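PDB 1R5Q: circadian clock oscillator protein KaiA from Nostoc sp., which probably stimulates autophosphorylation of KaiC within the KaiABC oscillator, the main circadian regulator of cyanobacteria. Local coordinates for residues Q12-D17 against D37-A42; S16-I21 against R82-D87; Q20-Y25 against D62-Q67. All coordinates share one frame; numbering follows the deposited sequence.

Interaction 1. Residues Q12-D17 against D37-A42; sequences QQLKSD and DKFINA
L14 and F39 meet where helix 8-24 packs against helix 33-45, two neighbouring members of a four-helix bundle. The short segments run nearly antiparallel, at 155°, with their axes 10.6 Å apart. F39 and L14 share most of the contact about equally. CG of F39 lies anti to its backbone N (chi1 175°), which carries the ring out beside helix 8-24. The ring presents an edge. L14 O sits near the ring plane, 3.5 Å from F39 CE1, where the rim hydrogens probably carry a slight positive charge and suit a carbonyl oxygen. The L14 side chain crosses F39 at about a right angle, and its CD2 branch is 4.1 Å from F39 CE1. CB of D17 touches the same edge, 4.2 Å from F39 CD1. In the bundle of this KaiA C-terminal domain, the F39 ring also meets the ring of Y18 and packs on I88 of helix 82-100. F39 is therefore shared between three helices. One turn further along helix 33-45, A42 CB lies 3.8 Å from L14 CD2, so this leucine branch reaches both A42 and the phenylalanine. The outer side is polar. There D17 OD1 and K38 NZ are 6.9 Å apart, too far for a salt bridge, though a weak attraction is possible. On another side of helix 8-24, K15 pairs with E59 and E63 of helix 50-67.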
ATOM      1  N   GLN A  12       6.548   7.995   4.476  1.00 38.72           N
ATOM      2  CA  GLN A  12       5.326   8.765   4.741  1.00 38.78           C
ATOM      3  C   GLN A  12       4.595   9.037   3.431  1.00 38.50           C
ATOM      4  O   GLN A  12       3.354   9.025   3.380  1.00 38.00           O
ATOM      5  CB  GLN A  12       5.639  10.088   5.465  1.00 42.03           C
ATOM      6  CG  GLN A  12       5.837   9.928   6.974  1.00 44.73           C
ATOM      7  CD  GLN A  12       4.684   9.176   7.651  1.00 48.31           C
ATOM      8  OE1 GLN A  12       4.884   8.119   8.273  1.00 50.54           O
ATOM      9  NE2 GLN A  12       3.474   9.714   7.530  1.00 49.59           N
ATOM     10  N   GLN A  13       5.356   9.277   2.368  1.00 36.91           N
ATOM     11  CA  GLN A  13       4.755   9.501   1.059  1.00 38.44           C
ATOM     12  C   GLN A  13       4.050   8.199   0.621  1.00 37.89           C
ATOM     13  O   GLN A  13       2.933   8.225   0.101  1.00 36.59           O
ATOM     14  CB  GLN A  13       5.824   9.891   0.029  1.00 41.06           C
ATOM     15  CG  GLN A  13       6.439  11.285   0.257  1.00 48.31           C
ATOM     16  CD  GLN A  13       7.531  11.652  -0.754  1.00 50.82           C
ATOM     17  OE1 GLN A  13       8.014  12.788  -0.774  1.00 53.32           O
ATOM     18  NE2 GLN A  13       7.928  10.687  -1.587  1.00 53.13           N
ATOM     19  N   LEU A  14       4.715   7.061   0.832  1.00 35.89           N
ATOM     20  CA  LEU A  14       4.135   5.773   0.462  1.00 35.78           C
ATOM     21  C   LEU A  14       2.858   5.506   1.245  1.00 35.06           C
ATOM     22  O   LEU A  14       1.886   5.005   0.691  1.00 35.33           O
ATOM     23  CB  LEU A  14       5.149   4.647   0.696  1.00 35.33           C
ATOM     24  CG  LEU A  14       6.308   4.701  -0.297  1.00 34.97           C
ATOM     25  CD1 LEU A  14       7.381   3.689   0.102  1.00 34.40           C
ATOM     26  CD2 LEU A  14       5.783   4.432  -1.692  1.00 36.59           C
ATOM     27  N   LYS A  15       2.865   5.823   2.534  1.00 35.74           N
ATOM     28  CA  LYS A  15       1.673   5.642   3.351  1.00 38.27           C
ATOM     29  C   LYS A  15       0.543   6.520   2.769  1.00 39.72           C
ATOM     30  O   LYS A  15      -0.604   6.081   2.622  1.00 39.18           O
ATOM     31  CB  LYS A  15       1.972   6.024   4.805  1.00 38.96           C
ATOM     32  CG  LYS A  15       0.768   6.001   5.726  1.00 41.88           C
ATOM     33  CD  LYS A  15       1.183   5.887   7.194  1.00 43.08           C
ATOM     34  CE  LYS A  15      -0.028   5.960   8.121  1.00 45.65           C
ATOM     35  NZ  LYS A  15       0.342   5.692   9.549  1.00 47.18           N
ATOM     36  N   SER A  16       0.883   7.756   2.423  1.00 39.37           N
ATOM     37  CA  SER A  16      -0.097   8.659   1.846  1.00 40.82           C
ATOM     38  C   SER A  16      -0.663   8.064   0.558  1.00 39.33           C
ATOM     39  O   SER A  16      -1.874   8.086   0.343  1.00 38.49           O
ATOM     40  CB  SER A  16       0.534  10.033   1.557  1.00 40.92           C
ATOM     41  OG  SER A  16      -0.254  10.753   0.621  1.00 44.07           O
ATOM     42  N   ASP A  17       0.212   7.528  -0.289  1.00 38.68           N
ATOM     43  CA  ASP A  17      -0.210   6.939  -1.561  1.00 37.02           C
ATOM     44  C   ASP A  17      -1.126   5.725  -1.367  1.00 37.03           C
ATOM     45  O   ASP A  17      -2.116   5.556  -2.100  1.00 36.45           O
ATOM     46  CB  ASP A  17       1.017   6.519  -2.375  1.00 39.18           C
ATOM     47  CG  ASP A  17       1.880   7.716  -2.826  1.00 41.05           C
ATOM     48  OD1 ASP A  17       3.024   7.480  -3.249  1.00 41.61           O
ATOM     49  OD2 ASP A  17       1.419   8.879  -2.771  1.00 41.82           O
ATOM     50  N   ASP A  37      -0.047   0.766  -9.765  1.00 42.66           N
ATOM     51  CA  ASP A  37       1.161   0.508 -10.532  1.00 43.91           C
ATOM     52  C   ASP A  37       2.302   1.401 -10.059  1.00 43.34           C
ATOM     53  O   ASP A  37       3.437   0.954  -9.944  1.00 43.12           O
ATOM     54  CB  ASP A  37       0.901   0.711 -12.029  1.00 46.37           C
ATOM     55  CG  ASP A  37       0.170  -0.472 -12.662  1.00 50.16           C
ATOM     56  OD1 ASP A  37       0.439  -1.635 -12.267  1.00 51.97           O
ATOM     57  OD2 ASP A  37      -0.658  -0.245 -13.572  1.00 51.21           O
ATOM     58  N   LYS A  38       1.989   2.654  -9.751  1.00 42.59           N
ATOM     59  CA  LYS A  38       3.002   3.599  -9.285  1.00 42.78           C
ATOM     60  C   LYS A  38       3.516   3.268  -7.886  1.00 40.41           C
ATOM     61  O   LYS A  38       4.711   3.404  -7.613  1.00 38.44           O
ATOM     62  CB  LYS A  38       2.446   5.027  -9.298  1.00 45.69           C
ATOM     63  CG  LYS A  38       2.240   5.600 -10.686  1.00 50.14           C
ATOM     64  CD  LYS A  38       1.829   7.080 -10.616  1.00 53.42           C
ATOM     65  CE  LYS A  38       2.865   7.927  -9.867  1.00 55.57           C
ATOM     66  NZ  LYS A  38       2.508   9.389  -9.845  1.00 57.96           N
ATOM     67  N   PHE A  39       2.604   2.861  -7.001  1.00 37.40           N
ATOM     68  CA  PHE A  39       2.949   2.484  -5.636  1.00 35.81           C
ATOM     69  C   PHE A  39       3.865   1.256  -5.694  1.00 34.71           C
ATOM     70  O   PHE A  39       4.874   1.178  -4.990  1.00 33.82           O
ATOM     71  CB  PHE A  39       1.672   2.138  -4.824  1.00 34.77           C
ATOM     72  CG  PHE A  39       1.953   1.618  -3.418  1.00 32.47           C
ATOM     73  CD1 PHE A  39       2.225   2.497  -2.375  1.00 30.29           C
ATOM     74  CD2 PHE A  39       1.986   0.248  -3.155  1.00 31.90           C
ATOM     75  CE1 PHE A  39       2.527   2.035  -1.113  1.00 29.79           C
ATOM     76  CE2 PHE A  39       2.292  -0.231  -1.877  1.00 30.40           C
ATOM     77  CZ  PHE A  39       2.563   0.657  -0.859  1.00 31.39           C
ATOM     78  N   ILE A  40       3.505   0.294  -6.534  1.00 32.97           N
ATOM     79  CA  ILE A  40       4.298  -0.922  -6.661  1.00 32.92           C
ATOM     80  C   ILE A  40       5.729  -0.620  -7.143  1.00 33.57           C
ATOM     81  O   ILE A  40       6.703  -1.119  -6.587  1.00 31.33           O
ATOM     82  CB  ILE A  40       3.619  -1.913  -7.628  1.00 32.06           C
ATOM     83  CG1 ILE A  40       2.284  -2.380  -7.017  1.00 32.49           C
ATOM     84  CG2 ILE A  40       4.538  -3.098  -7.921  1.00 31.56           C
ATOM     85  CD1 ILE A  40       2.391  -2.932  -5.576  1.00 32.73           C
ATOM     86  N   ASN A  41       5.841   0.217  -8.164  1.00 34.51           N
ATOM     87  CA  ASN A  41       7.151   0.551  -8.708  1.00 36.93           C
ATOM     88  C   ASN A  41       8.030   1.256  -7.666  1.00 35.28           C
ATOM     89  O   ASN A  41       9.244   1.043  -7.616  1.00 36.51           O
ATOM     90  CB  ASN A  41       6.962   1.404  -9.969  1.00 39.53           C
ATOM     91  CG  ASN A  41       8.260   1.623 -10.734  1.00 43.26           C
ATOM     92  OD1 ASN A  41       8.852   2.699 -10.665  1.00 45.17           O
ATOM     93  ND2 ASN A  41       8.704   0.603 -11.470  1.00 44.50           N
ATOM     94  N   ALA A  42       7.419   2.062  -6.809  1.00 34.26           N
ATOM     95  CA  ALA A  42       8.170   2.775  -5.786  1.00 33.87           C
ATOM     96  C   ALA A  42       8.685   1.865  -4.680  1.00 33.39           C
ATOM     97  O   ALA A  42       9.833   2.007  -4.268  1.00 31.94           O
ATOM     98  CB  ALA A  42       7.318   3.906  -5.180  1.00 34.26           C
TER

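Interaction 2. Residues S16-I21 against R82-D87; sequences SDYRQI and RLTLID
Y18 and I21 on helix 8-24 meet T84 and L85 at the start of helix 82-100. No hydrogen bond spans the two segments. The purely apolar touch is between methyl groups: I21 CG2 lies 4.0 Å from T84 CG2. This threonine methyl is anti to its backbone N and faces helix 8-24. The other contacts involve the phenol oxygen and carbon atoms. Y18 OH is 3.8 Å from T84 CG2, and the two side chains lie antiparallel, side by side. The methyl stands oblique to the tyrosine ring. The same oxygen lies 3.7 Å from L85 CA and 3.8 Å from L85 CD1, so it rests against the backbone of helix 82-100 as well as a leucine branch. These are van der Waals contacts. The polar need of Y18 OH is met elsewhere, by a hydrogen bond to H57 ND1, which should fix where the ring ends. The segment axes are 11.7 Å apart at an angle of 121°, a steep crossing between the first and last helices of the four-helix bundle. Helix 50-67 covers one side, with L60 on Y18 and H57 on L85, while helix 33-45 reaches I21 through K35, I36 and F39.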
ATOM      1  N   SER A  16       0.883   7.756   2.423  1.00 39.37           N
ATOM      2  CA  SER A  16      -0.097   8.659   1.846  1.00 40.82           C
ATOM      3  C   SER A  16      -0.663   8.064   0.558  1.00 39.33           C
ATOM      4  O   SER A  16      -1.874   8.086   0.343  1.00 38.49           O
ATOM      5  CB  SER A  16       0.534  10.033   1.557  1.00 40.92           C
ATOM      6  OG  SER A  16      -0.254  10.753   0.621  1.00 44.07           O
ATOM      7  N   ASP A  17       0.212   7.528  -0.289  1.00 38.68           N
ATOM      8  CA  ASP A  17      -0.210   6.939  -1.561  1.00 37.02           C
ATOM      9  C   ASP A  17      -1.126   5.725  -1.367  1.00 37.03           C
ATOM     10  O   ASP A  17      -2.116   5.556  -2.100  1.00 36.45           O
ATOM     11  CB  ASP A  17       1.017   6.519  -2.375  1.00 39.18           C
ATOM     12  CG  ASP A  17       1.880   7.716  -2.826  1.00 41.05           C
ATOM     13  OD1 ASP A  17       3.024   7.480  -3.249  1.00 41.61           O
ATOM     14  OD2 ASP A  17       1.419   8.879  -2.771  1.00 41.82           O
ATOM     15  N   TYR A  18      -0.780   4.892  -0.385  1.00 34.58           N
ATOM     16  CA  TYR A  18      -1.524   3.676  -0.078  1.00 35.22           C
ATOM     17  C   TYR A  18      -2.894   4.051   0.469  1.00 35.56           C
ATOM     18  O   TYR A  18      -3.875   3.364   0.198  1.00 35.24           O
ATOM     19  CB  TYR A  18      -0.778   2.822   0.959  1.00 34.58           C
ATOM     20  CG  TYR A  18      -1.322   1.405   1.098  1.00 33.96           C
ATOM     21  CD1 TYR A  18      -1.082   0.449   0.111  1.00 34.08           C
ATOM     22  CD2 TYR A  18      -2.122   1.039   2.188  1.00 32.67           C
ATOM     23  CE1 TYR A  18      -1.631  -0.851   0.202  1.00 33.83           C
ATOM     24  CE2 TYR A  18      -2.676  -0.242   2.286  1.00 32.42           C
ATOM     25  CZ  TYR A  18      -2.418  -1.184   1.283  1.00 31.55           C
ATOM     26  OH  TYR A  18      -2.930  -2.450   1.375  1.00 33.22           O
ATOM     27  N   ARG A  19      -2.955   5.136   1.241  1.00 36.62           N
ATOM     28  CA  ARG A  19      -4.232   5.598   1.798  1.00 38.14           C
ATOM     29  C   ARG A  19      -5.185   5.875   0.628  1.00 38.01           C
ATOM     30  O   ARG A  19      -6.334   5.438   0.630  1.00 40.01           O
ATOM     31  CB  ARG A  19      -4.043   6.881   2.625  1.00 39.93           C
ATOM     32  CG  ARG A  19      -5.369   7.490   3.097  1.00 41.67           C
ATOM     33  CD  ARG A  19      -5.191   8.838   3.788  1.00 45.66           C
ATOM     34  NE  ARG A  19      -4.514   8.715   5.075  1.00 46.56           N
ATOM     35  CZ  ARG A  19      -3.280   9.155   5.304  1.00 48.58           C
ATOM     36  NH1 ARG A  19      -2.598   9.750   4.323  1.00 48.77           N
ATOM     37  NH2 ARG A  19      -2.725   9.000   6.505  1.00 48.02           N
ATOM     38  N   GLN A  20      -4.701   6.606  -0.369  1.00 38.36           N
ATOM     39  CA  GLN A  20      -5.514   6.915  -1.541  1.00 39.08           C
ATOM     40  C   GLN A  20      -5.931   5.644  -2.316  1.00 38.76           C
ATOM     41  O   GLN A  20      -7.010   5.611  -2.916  1.00 37.55           O
ATOM     42  CB  GLN A  20      -4.770   7.897  -2.459  1.00 41.92           C
ATOM     43  CG  GLN A  20      -4.655   9.343  -1.894  1.00 45.11           C
ATOM     44  CD  GLN A  20      -5.989   9.895  -1.348  1.00 49.08           C
ATOM     45  OE1 GLN A  20      -7.035   9.816  -2.010  1.00 49.94           O
ATOM     46  NE2 GLN A  20      -5.951  10.458  -0.131  1.00 49.45           N
ATOM     47  N   ILE A  21      -5.097   4.598  -2.305  1.00 36.80           N
ATOM     48  CA  ILE A  21      -5.458   3.348  -2.993  1.00 34.13           C
ATOM     49  C   ILE A  21      -6.601   2.690  -2.212  1.00 33.71           C
ATOM     50  O   ILE A  21      -7.599   2.240  -2.791  1.00 33.69           O
ATOM     51  CB  ILE A  21      -4.245   2.354  -3.076  1.00 36.15           C
ATOM     52  CG1 ILE A  21      -3.212   2.885  -4.076  1.00 33.75           C
ATOM     53  CG2 ILE A  21      -4.735   0.927  -3.491  1.00 33.82           C
ATOM     54  CD1 ILE A  21      -1.826   2.231  -3.966  1.00 35.87           C
ATOM     55  N   ARG A  82      -8.639  -6.336   3.168  1.00 31.19           N
ATOM     56  CA  ARG A  82      -7.624  -7.378   3.009  1.00 31.20           C
ATOM     57  C   ARG A  82      -7.519  -7.733   1.521  1.00 31.32           C
ATOM     58  O   ARG A  82      -6.496  -8.261   1.061  1.00 29.96           O
ATOM     59  CB  ARG A  82      -7.980  -8.616   3.819  1.00 30.36           C
ATOM     60  CG  ARG A  82      -7.880  -8.376   5.314  1.00 33.46           C
ATOM     61  CD  ARG A  82      -8.251  -9.611   6.085  1.00 34.74           C
ATOM     62  NE  ARG A  82      -8.304  -9.366   7.523  1.00 39.05           N
ATOM     63  CZ  ARG A  82      -8.834 -10.217   8.396  1.00 41.16           C
ATOM     64  NH1 ARG A  82      -9.358 -11.362   7.974  1.00 39.98           N
ATOM     65  NH2 ARG A  82      -8.826  -9.929   9.692  1.00 43.28           N
ATOM     66  N   LEU A  83      -8.577  -7.429   0.767  1.00 29.27           N
ATOM     67  CA  LEU A  83      -8.587  -7.682  -0.675  1.00 30.16           C
ATOM     68  C   LEU A  83      -7.541  -6.772  -1.328  1.00 28.97           C
ATOM     69  O   LEU A  83      -6.804  -7.173  -2.241  1.00 27.18           O
ATOM     70  CB  LEU A  83      -9.971  -7.369  -1.265  1.00 31.93           C
ATOM     71  CG  LEU A  83     -11.075  -8.356  -0.854  1.00 33.20           C
ATOM     72  CD1 LEU A  83     -12.449  -7.870  -1.339  1.00 34.09           C
ATOM     73  CD2 LEU A  83     -10.760  -9.718  -1.447  1.00 32.62           C
ATOM     74  N   THR A  84      -7.522  -5.531  -0.864  1.00 27.77           N
ATOM     75  CA  THR A  84      -6.580  -4.538  -1.335  1.00 28.05           C
ATOM     76  C   THR A  84      -5.147  -5.013  -1.064  1.00 27.44           C
ATOM     77  O   THR A  84      -4.279  -4.932  -1.934  1.00 28.08           O
ATOM     78  CB  THR A  84      -6.761  -3.202  -0.594  1.00 30.13           C
ATOM     79  OG1 THR A  84      -8.118  -2.737  -0.756  1.00 31.23           O
ATOM     80  CG2 THR A  84      -5.770  -2.170  -1.155  1.00 29.37           C
ATOM     81  N   LEU A  85      -4.902  -5.502   0.142  1.00 25.32           N
ATOM     82  CA  LEU A  85      -3.560  -5.953   0.500  1.00 26.82           C
ATOM     83  C   LEU A  85      -3.143  -7.151  -0.357  1.00 25.92           C
ATOM     84  O   LEU A  85      -2.001  -7.249  -0.808  1.00 25.18           O
ATOM     85  CB  LEU A  85      -3.503  -6.309   1.985  1.00 26.25           C
ATOM     86  CG  LEU A  85      -2.134  -6.754   2.530  1.00 27.81           C
ATOM     87  CD1 LEU A  85      -1.047  -5.700   2.215  1.00 27.12           C
ATOM     88  CD2 LEU A  85      -2.253  -6.983   4.039  1.00 26.93           C
ATOM     89  N   ILE A  86      -4.073  -8.067  -0.582  1.00 24.39           N
ATOM     90  CA  ILE A  86      -3.778  -9.209  -1.429  1.00 25.89           C
ATOM     91  C   ILE A  86      -3.368  -8.737  -2.821  1.00 25.50           C
ATOM     92  O   ILE A  86      -2.372  -9.210  -3.385  1.00 25.03           O
ATOM     93  CB  ILE A  86      -5.007 -10.149  -1.567  1.00 26.29           C
ATOM     94  CG1 ILE A  86      -5.203 -10.928  -0.251  1.00 26.12           C
ATOM     95  CG2 ILE A  86      -4.794 -11.122  -2.757  1.00 25.34           C
ATOM     96  CD1 ILE A  86      -6.589 -11.563  -0.107  1.00 27.40           C
ATOM     97  N   ASP A  87      -4.139  -7.799  -3.357  1.00 27.22           N
ATOM     98  CA  ASP A  87      -3.927  -7.250  -4.694  1.00 28.81           C
ATOM     99  C   ASP A  87      -2.547  -6.582  -4.805  1.00 29.81           C
ATOM    100  O   ASP A  87      -1.841  -6.736  -5.804  1.00 29.82           O
ATOM    101  CB  ASP A  87      -5.046  -6.248  -4.980  1.00 31.10           C
ATOM    102  CG  ASP A  87      -5.180  -5.883  -6.460  1.00 34.67           C
ATOM    103  OD1 ASP A  87      -6.164  -5.194  -6.792  1.00 34.64           O
ATOM    104  OD2 ASP A  87      -4.324  -6.262  -7.286  1.00 35.26           O
TER

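Interaction 3. Residues Q20-Y25 against D62-Q67; sequences QILLSY and DEFSKQ
D62 O is gripped twice on the helix that sends F64 against L22 and L23. It accepts the backbone bond from K66 N and a second bond from S65 OG at 2.9 Å. Both donors reach it from the same face of its plane. The S65 hydroxyl comes in bent, with a C=O...OG angle of 122°, because it folds back along its own helix. Near the end of helix 8-24, S24 OG bonds Q20 O, four residues back, at 3.2 Å and with a straighter angle of 146°. None of these bonds crosses the contact.

What crosses is carbon. F64 points toward helix 8-24, and its ring is turned so that CA lies nearly in the ring plane (chi2 -179°). Its far end fits against two consecutive leucines. L23 approaches from the opposite direction, with CD2 3.5 Å from F64 CZ and CG 3.7 Å from that atom. L22 comes in at a slant to F64. Its CB lies at the ring edge, in plane, 3.8 Å from F64 CE1, and its CD1 is 3.7 Å from F64 CE1. CD1 of L22 and CD2 of L23 both stand oblique to the ring.

L78, from the loop before helix 82-100, also packs on F64. In this part of the four-helix bundle, E63 forms a salt bridge to R19 of helix 8-24. The leucine-phenylalanine contact thus depends on shape and burial. The hydroxyl bonds stay within each helix, and the charged link between the helices lies beside the contact.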
ATOM      1  N   GLN A  20      -4.701   6.606  -0.369  1.00 38.36           N
ATOM      2  CA  GLN A  20      -5.514   6.915  -1.541  1.00 39.08           C
ATOM      3  C   GLN A  20      -5.931   5.644  -2.316  1.00 38.76           C
ATOM      4  O   GLN A  20      -7.010   5.611  -2.916  1.00 37.55           O
ATOM      5  CB  GLN A  20      -4.770   7.897  -2.459  1.00 41.92           C
ATOM      6  CG  GLN A  20      -4.655   9.343  -1.894  1.00 45.11           C
ATOM      7  CD  GLN A  20      -5.989   9.895  -1.348  1.00 49.08           C
ATOM      8  OE1 GLN A  20      -7.035   9.816  -2.010  1.00 49.94           O
ATOM      9  NE2 GLN A  20      -5.951  10.458  -0.131  1.00 49.45           N
ATOM     10  N   ILE A  21      -5.097   4.598  -2.305  1.00 36.80           N
ATOM     11  CA  ILE A  21      -5.458   3.348  -2.993  1.00 34.13           C
ATOM     12  C   ILE A  21      -6.601   2.690  -2.212  1.00 33.71           C
ATOM     13  O   ILE A  21      -7.599   2.240  -2.791  1.00 33.69           O
ATOM     14  CB  ILE A  21      -4.245   2.354  -3.076  1.00 36.15           C
ATOM     15  CG1 ILE A  21      -3.212   2.885  -4.076  1.00 33.75           C
ATOM     16  CG2 ILE A  21      -4.735   0.927  -3.491  1.00 33.82           C
ATOM     17  CD1 ILE A  21      -1.826   2.231  -3.966  1.00 35.87           C
ATOM     18  N   LEU A  22      -6.469   2.625  -0.895  1.00 30.96           N
ATOM     19  CA  LEU A  22      -7.531   2.029  -0.098  1.00 32.00           C
ATOM     20  C   LEU A  22      -8.870   2.777  -0.307  1.00 33.16           C
ATOM     21  O   LEU A  22      -9.889   2.156  -0.563  1.00 32.55           O
ATOM     22  CB  LEU A  22      -7.169   2.067   1.389  1.00 30.94           C
ATOM     23  CG  LEU A  22      -6.054   1.135   1.894  1.00 32.52           C
ATOM     24  CD1 LEU A  22      -5.651   1.514   3.316  1.00 29.90           C
ATOM     25  CD2 LEU A  22      -6.529  -0.311   1.830  1.00 30.67           C
ATOM     26  N   LEU A  23      -8.846   4.106  -0.202  1.00 34.07           N
ATOM     27  CA  LEU A  23     -10.056   4.909  -0.340  1.00 35.23           C
ATOM     28  C   LEU A  23     -10.681   4.895  -1.728  1.00 37.73           C
ATOM     29  O   LEU A  23     -11.841   5.287  -1.896  1.00 38.36           O
ATOM     30  CB  LEU A  23      -9.781   6.352   0.103  1.00 36.08           C
ATOM     31  CG  LEU A  23      -9.374   6.458   1.585  1.00 35.42           C
ATOM     32  CD1 LEU A  23      -9.164   7.921   2.000  1.00 37.22           C
ATOM     33  CD2 LEU A  23     -10.455   5.800   2.439  1.00 37.06           C
ATOM     34  N   SER A  24      -9.938   4.462  -2.740  1.00 37.81           N
ATOM     35  CA  SER A  24     -10.544   4.407  -4.059  1.00 38.80           C
ATOM     36  C   SER A  24     -10.638   2.966  -4.543  1.00 37.57           C
ATOM     37  O   SER A  24     -11.120   2.713  -5.647  1.00 38.25           O
ATOM     38  CB  SER A  24      -9.725   5.218  -5.051  1.00 40.42           C
ATOM     39  OG  SER A  24      -8.586   4.489  -5.436  1.00 45.31           O
ATOM     40  N   TYR A  25     -10.209   2.017  -3.709  1.00 35.06           N
ATOM     41  CA  TYR A  25     -10.190   0.617  -4.119  1.00 34.66           C
ATOM     42  C   TYR A  25     -11.518  -0.007  -4.535  1.00 35.63           C
ATOM     43  O   TYR A  25     -11.570  -0.847  -5.443  1.00 33.73           O
ATOM     44  CB  TYR A  25      -9.592  -0.268  -3.029  1.00 32.38           C
ATOM     45  CG  TYR A  25      -9.216  -1.633  -3.576  1.00 32.84           C
ATOM     46  CD1 TYR A  25      -8.050  -1.800  -4.339  1.00 31.50           C
ATOM     47  CD2 TYR A  25     -10.040  -2.749  -3.377  1.00 31.70           C
ATOM     48  CE1 TYR A  25      -7.720  -3.029  -4.889  1.00 28.48           C
ATOM     49  CE2 TYR A  25      -9.703  -3.997  -3.929  1.00 31.18           C
ATOM     50  CZ  TYR A  25      -8.546  -4.117  -4.684  1.00 29.92           C
ATOM     51  OH  TYR A  25      -8.239  -5.312  -5.278  1.00 31.10           O
ATOM     52  N   ASP A  62      -6.276   1.509  11.138  1.00 40.75           N
ATOM     53  CA  ASP A  62      -6.541   2.077  12.465  1.00 41.87           C
ATOM     54  C   ASP A  62      -7.062   3.502  12.354  1.00 41.43           C
ATOM     55  O   ASP A  62      -8.022   3.869  13.045  1.00 39.97           O
ATOM     56  CB  ASP A  62      -5.288   2.060  13.346  1.00 44.02           C
ATOM     57  CG  ASP A  62      -5.039   0.703  13.986  1.00 47.05           C
ATOM     58  OD1 ASP A  62      -5.967  -0.135  13.976  1.00 48.21           O
ATOM     59  OD2 ASP A  62      -3.916   0.475  14.504  1.00 49.44           O
ATOM     60  N   GLU A  63      -6.415   4.296  11.497  1.00 40.80           N
ATOM     61  CA  GLU A  63      -6.814   5.677  11.250  1.00 41.72           C
ATOM     62  C   GLU A  63      -8.252   5.710  10.743  1.00 41.72           C
ATOM     63  O   GLU A  63      -9.074   6.474  11.251  1.00 40.01           O
ATOM     64  CB  GLU A  63      -5.883   6.331  10.221  1.00 42.38           C
ATOM     65  CG  GLU A  63      -4.556   6.783  10.812  1.00 46.39           C
ATOM     66  CD  GLU A  63      -3.520   7.194   9.770  1.00 49.00           C
ATOM     67  OE1 GLU A  63      -3.895   7.774   8.718  1.00 47.68           O
ATOM     68  OE2 GLU A  63      -2.316   6.942  10.029  1.00 50.69           O
ATOM     69  N   PHE A  64      -8.551   4.876   9.743  1.00 40.72           N
ATOM     70  CA  PHE A  64      -9.896   4.802   9.178  1.00 40.58           C
ATOM     71  C   PHE A  64     -10.967   4.463  10.218  1.00 41.65           C
ATOM     72  O   PHE A  64     -12.035   5.107  10.255  1.00 40.18           O
ATOM     73  CB  PHE A  64      -9.972   3.740   8.087  1.00 39.80           C
ATOM     74  CG  PHE A  64      -9.233   4.085   6.831  1.00 39.61           C
ATOM     75  CD1 PHE A  64      -9.249   3.196   5.754  1.00 39.62           C
ATOM     76  CD2 PHE A  64      -8.521   5.279   6.711  1.00 39.24           C
ATOM     77  CE1 PHE A  64      -8.562   3.494   4.570  1.00 40.18           C
ATOM     78  CE2 PHE A  64      -7.828   5.593   5.528  1.00 39.28           C
ATOM     79  CZ  PHE A  64      -7.851   4.694   4.455  1.00 39.63           C
ATOM     80  N   SER A  65     -10.690   3.450  11.044  1.00 41.07           N
ATOM     81  CA  SER A  65     -11.648   3.005  12.052  1.00 44.39           C
ATOM     82  C   SER A  65     -11.948   4.134  13.025  1.00 46.21           C
ATOM     83  O   SER A  65     -13.069   4.256  13.525  1.00 45.84           O
ATOM     84  CB  SER A  65     -11.130   1.757  12.793  1.00 45.29           C
ATOM     85  OG  SER A  65     -10.152   2.075  13.764  1.00 48.62           O
ATOM     86  N   LYS A  66     -10.951   4.978  13.272  1.00 47.95           N
ATOM     87  CA  LYS A  66     -11.130   6.120  14.159  1.00 49.49           C
ATOM     88  C   LYS A  66     -11.984   7.188  13.453  1.00 49.59           C
ATOM     89  O   LYS A  66     -12.962   7.679  14.023  1.00 48.56           O
ATOM     90  CB  LYS A  66      -9.769   6.713  14.550  1.00 51.55           C
ATOM     91  CG  LYS A  66      -9.130   6.099  15.795  1.00 54.30           C
ATOM     92  CD  LYS A  66      -8.983   4.590  15.695  1.00 57.31           C
ATOM     93  CE  LYS A  66      -8.386   3.993  16.976  1.00 59.21           C
ATOM     94  NZ  LYS A  66      -7.008   4.500  17.264  1.00 60.12           N
ATOM     95  N   GLN A  67     -11.619   7.543  12.223  1.00 48.69           N
ATOM     96  CA  GLN A  67     -12.382   8.544  11.471  1.00 50.47           C
ATOM     97  C   GLN A  67     -13.853   8.148  11.283  1.00 50.64           C
ATOM     98  O   GLN A  67     -14.736   9.006  11.232  1.00 51.28           O
ATOM     99  CB  GLN A  67     -11.753   8.785  10.095  1.00 51.17           C
ATOM    100  CG  GLN A  67     -10.425   9.515  10.128  1.00 54.15           C
ATOM    101  CD  GLN A  67      -9.866   9.772   8.734  1.00 56.55           C
ATOM    102  OE1 GLN A  67      -9.737   8.852   7.925  1.00 59.35           O
ATOM    103  NE2 GLN A  67      -9.522  11.024   8.452  1.00 57.66           N
TER

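How the interactions relate
Helix 8-24 supplies the first segment of all three contacts. Interaction 1 closes the shortest loop, bringing helix 33-45 back onto it after 19 residues. Interaction 3 closes a loop of 36 residues and brings in the end of helix 50-67. Its segments alternate with those of interaction 1, so the two cross. Interaction 2 makes the longest closure, over 60 residues, to helix 82-100. It shares Q20 and I21 with interaction 3, and S16 and D17 with interaction 1. A probable hydrogen bond between Y25 and D87 and the packing of T84 on L22 join interactions 2 and 3. The first helix thus touches every other helix of the bundle.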